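PDB 4PFI: TRAP dicarboxylate transporter-DctP subunit from Marinobacter aquaeolei, which probably serves as the periplasmic solute-binding component of a TRAP transporter, delivering its solute for uptake, and is in its ligand-free open form here. Local coordinates for residues Thr37-Leu42 / Ser93-Phe98; Gln150-Val155 / Ala247-Asn252. All coordinates share one frame; numbering follows the deposited sequence.

Overall arrangement
Both contacts belong to one mixed sheet and lie about 11 Å apart, centre to centre, on the same side of the chain's centre. Contact 1 comes first along the chain and closes before contact 2 opens. It joins the parallel strands 37-41 and 96-99; contact 2 joins the antiparallel strands 149-164 and 244-252. Strand 96-99 runs beside 244-252, probably hydrogen-bonded through Ala97 O to Val250 N, so the four strands follow one another across the sheet, with 70-74 beyond 37-41. With 244-252 the one reversed strand, the order is consistent with a lobe of a type II periplasmic binding protein, so both contacts build the core sheet of one lobe, and the long strand 149-164 leads on from it to 217-220 and 236-239.

Contact 1 (Thr37-Leu42 / Ser93-Phe98); sequences TWRFAL and SVNLAF
Phe40 lies opposite Leu96 and Ala41 opposite Ala97 where strands 37-41 and 96-98 run parallel, their axes 4.4 Å apart at closest and 12° from aligned. The ladder goes from Leu96 N to Arg39 O, back from Ala41 N to Leu96 O (2.7 Å), and on from Phe98 N to Ala41 O. Asn95 is still loop, one residue before the strand begins, and its side chain takes over: OD1 accepts Arg39 N at 2.8 Å, nearly straight and on a lone pair in the amide plane, in place of a main-chain carbonyl. The chain between the segments builds helix 49-65, strand 70-74 and helix 85-91, and strand 70-74 bonds to the far edge of 37-41, giving the 2-1-3 strand order of a periplasmic binding protein lobe. Phe40 and Leu96 face helix 49-65, where Phe57 meets the Phe40 ring edge-to-face; Ala41 and Ala97 turn toward helix 85-91. Leu96 CB sits over one face of the Phe40 ring, 4.2 Å from its centroid. The Phe98 ring is slid well aside from Phe40, planes 27° apart, with Phe40 CZ 3.7 Å from Phe98 CE2, while Leu42 CD2 meets the Phe98 ring edge in plane, 3.5 Å from Phe98 CD2. A bend at chi3 (59°) brings Arg39 NE round to Ser93 O at 2.7 Å, across Val94 CG1. A leucine here, with no NE to offer, would probably leave Ser93 O without this partner and the loop before strand 96-98 less firmly tied.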
loop_
_atom_site.group_PDB
_atom_site.type_symbol
_atom_site.label_atom_id
_atom_site.label_comp_id
_atom_site.label_asym_id
_atom_site.label_seq_id
_atom_site.Cartn_x
_atom_site.Cartn_y
_atom_site.Cartn_z
ATOM N N THR A 37 24.038 -14.111 -3.175
ATOM C CA THR A 37 22.625 -14.160 -2.825
ATOM C C THR A 37 22.057 -12.844 -2.295
ATOM O O THR A 37 22.621 -12.214 -1.398
ATOM C CB THR A 37 22.368 -15.263 -1.788
ATOM O OG1 THR A 37 22.120 -16.498 -2.468
ATOM C CG2 THR A 37 21.167 -14.922 -0.920
ATOM N N TRP A 38 20.927 -12.447 -2.869
ATOM C CA TRP A 38 20.177 -11.296 -2.398
ATOM C C TRP A 38 18.915 -11.832 -1.721
ATOM O O TRP A 38 18.215 -12.659 -2.292
ATOM C CB TRP A 38 19.798 -10.381 -3.565
ATOM C CG TRP A 38 20.932 -9.597 -4.151
ATOM C CD1 TRP A 38 22.259 -9.702 -3.830
ATOM C CD2 TRP A 38 20.847 -8.590 -5.165
ATOM N NE1 TRP A 38 23.001 -8.824 -4.580
ATOM C CE2 TRP A 38 22.161 -8.131 -5.411
ATOM C CE3 TRP A 38 19.790 -8.033 -5.891
ATOM C CZ2 TRP A 38 22.449 -7.137 -6.351
ATOM C CZ3 TRP A 38 20.076 -7.048 -6.827
ATOM C CH2 TRP A 38 21.396 -6.611 -7.048
ATOM N N ARG A 39 18.636 -11.360 -0.509
ATOM C CA ARG A 39 17.474 -11.804 0.254
ATOM C C ARG A 39 16.376 -10.745 0.230
ATOM O O ARG A 39 16.580 -9.630 0.712
ATOM C CB ARG A 39 17.879 -12.062 1.701
ATOM C CG ARG A 39 19.012 -13.043 1.844
ATOM C CD ARG A 39 19.687 -12.910 3.202
ATOM N NE ARG A 39 18.763 -13.121 4.316
ATOM C CZ ARG A 39 18.285 -14.308 4.681
ATOM N NH1 ARG A 39 18.637 -15.396 4.004
ATOM N NH2 ARG A 39 17.449 -14.411 5.716
ATOM N N PHE A 40 15.209 -11.122 -0.290
ATOM C CA PHE A 40 14.105 -10.202 -0.541
ATOM C C PHE A 40 12.871 -10.616 0.277
ATOM O O PHE A 40 12.211 -11.590 -0.050
ATOM C CB PHE A 40 13.752 -10.238 -2.036
ATOM C CG PHE A 40 12.870 -9.098 -2.501
ATOM C CD1 PHE A 40 12.186 -8.307 -1.602
ATOM C CD2 PHE A 40 12.719 -8.833 -3.859
ATOM C CE1 PHE A 40 11.385 -7.272 -2.042
ATOM C CE2 PHE A 40 11.918 -7.799 -4.299
ATOM C CZ PHE A 40 11.250 -7.021 -3.390
ATOM N N ALA A 41 12.557 -9.874 1.331
ATOM C CA ALA A 41 11.439 -10.223 2.206
ATOM C C ALA A 41 10.124 -9.540 1.788
ATOM O O ALA A 41 10.111 -8.382 1.401
ATOM C CB ALA A 41 11.781 -9.856 3.648
ATOM N N LEU A 42 9.014 -10.256 1.895
ATOM C CA LEU A 42 7.709 -9.698 1.539
ATOM C C LEU A 42 6.794 -9.612 2.764
ATOM O O LEU A 42 6.854 -10.475 3.634
ATOM C CB LEU A 42 7.031 -10.593 0.521
ATOM C CG LEU A 42 7.852 -11.074 -0.653
ATOM C CD1 LEU A 42 6.989 -11.979 -1.461
ATOM C CD2 LEU A 42 8.355 -9.911 -1.482
ATOM N N SER A 93 20.142 -8.280 8.037
ATOM C CA SER A 93 19.733 -9.679 7.978
ATOM C C SER A 93 19.120 -10.015 6.598
ATOM O O SER A 93 19.355 -11.101 6.061
ATOM C CB SER A 93 18.755 -9.998 9.116
ATOM O OG SER A 93 19.250 -9.538 10.371
ATOM N N VAL A 94 18.348 -9.090 6.024
ATOM C CA VAL A 94 17.970 -9.207 4.621
ATOM C C VAL A 94 18.401 -7.965 3.858
ATOM O O VAL A 94 18.579 -6.895 4.440
ATOM C CB VAL A 94 16.446 -9.408 4.425
ATOM C CG1 VAL A 94 15.991 -10.684 5.108
ATOM C CG2 VAL A 94 15.681 -8.198 4.934
ATOM N N ASN A 95 18.548 -8.099 2.548
ATOM C CA ASN A 95 18.984 -6.978 1.729
ATOM C C ASN A 95 17.816 -6.080 1.314
ATOM O O ASN A 95 17.933 -4.854 1.311
ATOM C CB ASN A 95 19.692 -7.488 0.466
ATOM C CG ASN A 95 20.766 -8.513 0.768
ATOM O OD1 ASN A 95 20.534 -9.718 0.711
ATOM N ND2 ASN A 95 21.947 -8.036 1.096
ATOM N N LEU A 96 16.709 -6.713 0.937
ATOM C CA LEU A 96 15.584 -6.034 0.304
ATOM C C LEU A 96 14.272 -6.440 0.957
ATOM O O LEU A 96 14.078 -7.600 1.317
ATOM C CB LEU A 96 15.514 -6.422 -1.179
ATOM C CG LEU A 96 16.635 -5.974 -2.120
ATOM C CD1 LEU A 96 16.652 -6.823 -3.412
ATOM C CD2 LEU A 96 16.471 -4.479 -2.445
ATOM N N ALA A 97 13.347 -5.494 1.065
ATOM C CA ALA A 97 12.022 -5.795 1.599
ATOM C C ALA A 97 10.989 -4.811 1.100
ATOM O O ALA A 97 11.307 -3.701 0.684
ATOM C CB ALA A 97 12.031 -5.780 3.109
ATOM N N PHE A 98 9.741 -5.249 1.136
ATOM C CA PHE A 98 8.625 -4.357 0.950
ATOM C C PHE A 98 8.308 -3.737 2.303
ATOM O O PHE A 98 8.439 -4.378 3.346
ATOM C CB PHE A 98 7.422 -5.124 0.412
ATOM C CG PHE A 98 7.409 -5.241 -1.085
ATOM C CD1 PHE A 98 7.149 -4.126 -1.871
ATOM C CD2 PHE A 98 7.640 -6.452 -1.712
ATOM C CE1 PHE A 98 7.132 -4.218 -3.250
ATOM C CE2 PHE A 98 7.611 -6.536 -3.086
ATOM C CZ PHE A 98 7.358 -5.416 -3.852
#

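Contact 2 (Gln150-Val155 / Ala247-Asn252); sequences QLLGFV and ASVVAN
Leu152 and Gly153 both stand against Val249, a beta bulge in a strand that otherwise pairs antiparallel with 247-252, the two axes 143° apart. Leu152 N gives its hydrogen to Val249 O at 3.0 Å, and Val249 N answers to Gly153 O. Regular pairing flanks the bulge: Gln150 and Ala251 exchange two bonds at one end, Val155 and Ala247 two at the other. A CB on Gly153 would run into the carbonyl O of Leu152 at these backbone angles. Outward along Leu152, CB lies 3.6 Å from Val249 O, and with CG beside its own backbone N (chi1 -59°), CG stays near that oxygen, at 4.0 Å. CD1 then lies against the Ala251 and Val249 side of the opposite strand, 3.9 Å from Ala251 CB and 4.2 Å from Val249 CG1; beyond it the side chain also touches Leu96 of the next strand and Phe256. Further along the same face, Val155 CG2 meets the other Val249 methyl, CG2, at 3.9 Å. On the reverse face Ser248 OG comes up to the edge of the Phe154 ring, 3.4 Å from CE1, and that ring also packs edge-to-face on Phe140 of helix 134-145. Gln150 bends back at chi2 so that NE2 bonds Leu151 O at 3.3 Å, from above the carbonyl plane. Asn252 is the N-cap of helix 253-257, with OD1 on Trp255 N and ND2 on Thr89 O. Across the two segments, then, cohesion comes from six main-chain bonds and methyl packing, with no charged pair, and the extra residue of the bulge is absorbed without giving up the peptide bonding on either side.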
loop_
_atom_site.group_PDB
_atom_site.type_symbol
_atom_site.label_atom_id
_atom_site.label_comp_id
_atom_site.label_asym_id
_atom_site.label_seq_id
_atom_site.Cartn_x
_atom_site.Cartn_y
_atom_site.Cartn_z
ATOM N N GLN A 150 17.438 2.500 2.765
ATOM C CA GLN A 150 17.580 3.028 1.419
ATOM C C GLN A 150 16.267 2.816 0.647
ATOM O O GLN A 150 15.898 1.683 0.355
ATOM C CB GLN A 150 18.754 2.359 0.691
ATOM C CG GLN A 150 18.966 2.870 -0.718
ATOM C CD GLN A 150 19.340 4.346 -0.764
ATOM O OE1 GLN A 150 20.385 4.744 -0.254
ATOM N NE2 GLN A 150 18.485 5.163 -1.381
ATOM N N LEU A 151 15.570 3.912 0.337
ATOM C CA LEU A 151 14.344 3.862 -0.476
ATOM C C LEU A 151 14.715 3.689 -1.942
ATOM O O LEU A 151 15.501 4.463 -2.467
ATOM C CB LEU A 151 13.518 5.144 -0.309
ATOM C CG LEU A 151 12.349 5.289 -1.293
ATOM C CD1 LEU A 151 11.211 4.329 -0.951
ATOM C CD2 LEU A 151 11.848 6.727 -1.367
ATOM N N LEU A 152 14.148 2.674 -2.594
ATOM C CA LEU A 152 14.435 2.392 -4.003
ATOM C C LEU A 152 13.260 2.753 -4.910
ATOM O O LEU A 152 13.441 2.971 -6.105
ATOM C CB LEU A 152 14.796 0.917 -4.191
ATOM C CG LEU A 152 16.005 0.436 -3.375
ATOM C CD1 LEU A 152 16.291 -1.050 -3.616
ATOM C CD2 LEU A 152 17.237 1.289 -3.692
ATOM N N GLY A 153 12.051 2.797 -4.357
ATOM C CA GLY A 153 10.881 3.081 -5.168
ATOM C C GLY A 153 9.558 2.715 -4.527
ATOM O O GLY A 153 9.499 2.181 -3.416
ATOM N N PHE A 154 8.486 3.007 -5.255
ATOM C CA PHE A 154 7.138 2.719 -4.807
ATOM C C PHE A 154 6.446 1.746 -5.766
ATOM O O PHE A 154 6.674 1.796 -6.974
ATOM C CB PHE A 154 6.350 4.031 -4.688
ATOM C CG PHE A 154 6.916 4.983 -3.654
ATOM C CD1 PHE A 154 6.984 4.613 -2.323
ATOM C CD2 PHE A 154 7.427 6.233 -4.022
ATOM C CE1 PHE A 154 7.522 5.471 -1.379
ATOM C CE2 PHE A 154 7.967 7.099 -3.065
ATOM C CZ PHE A 154 8.015 6.720 -1.751
ATOM N N VAL A 155 5.615 0.861 -5.220
ATOM C CA VAL A 155 4.846 -0.089 -6.012
ATOM C C VAL A 155 3.346 -0.098 -5.656
ATOM O O VAL A 155 2.986 -0.226 -4.491
ATOM C CB VAL A 155 5.394 -1.504 -5.822
ATOM C CG1 VAL A 155 4.623 -2.478 -6.692
ATOM C CG2 VAL A 155 6.904 -1.532 -6.139
ATOM N N ALA A 247 3.092 0.256 -1.727
ATOM C CA ALA A 247 4.140 -0.350 -0.906
ATOM C C ALA A 247 5.519 0.193 -1.313
ATOM O O ALA A 247 5.739 0.489 -2.487
ATOM C CB ALA A 247 4.110 -1.850 -1.057
ATOM N N SER A 248 6.432 0.323 -0.343
ATOM C CA SER A 248 7.813 0.765 -0.586
ATOM C C SER A 248 8.718 -0.419 -0.822
ATOM O O SER A 248 8.571 -1.446 -0.156
ATOM C CB SER A 248 8.386 1.468 0.658
ATOM O OG SER A 248 8.126 2.845 0.678
ATOM N N VAL A 249 9.686 -0.278 -1.722
ATOM C CA VAL A 249 10.802 -1.226 -1.756
ATOM C C VAL A 249 12.011 -0.563 -1.103
ATOM O O VAL A 249 12.467 0.487 -1.544
ATOM C CB VAL A 249 11.165 -1.686 -3.194
ATOM C CG1 VAL A 249 12.415 -2.590 -3.169
ATOM C CG2 VAL A 249 9.994 -2.405 -3.856
ATOM N N VAL A 250 12.528 -1.166 -0.044
ATOM C CA VAL A 250 13.659 -0.585 0.679
ATOM C C VAL A 250 14.858 -1.533 0.723
ATOM O O VAL A 250 14.723 -2.748 0.571
ATOM C CB VAL A 250 13.271 -0.211 2.140
ATOM C CG1 VAL A 250 12.238 0.894 2.144
ATOM C CG2 VAL A 250 12.797 -1.443 2.910
ATOM N N ALA A 251 16.036 -0.964 0.952
ATOM C CA ALA A 251 17.245 -1.764 1.063
ATOM C C ALA A 251 18.089 -1.333 2.249
ATOM O O ALA A 251 18.079 -0.167 2.668
ATOM C CB ALA A 251 18.063 -1.685 -0.215
ATOM N N ASN A 252 18.827 -2.294 2.785
ATOM C CA ASN A 252 19.859 -1.992 3.759
ATOM C C ASN A 252 20.773 -0.863 3.261
ATOM O O ASN A 252 21.253 -0.870 2.123
ATOM C CB ASN A 252 20.675 -3.237 4.089
ATOM C CG ASN A 252 21.724 -2.967 5.139
ATOM O OD1 ASN A 252 22.891 -2.738 4.822
ATOM N ND2 ASN A 252 21.307 -2.957 6.402
#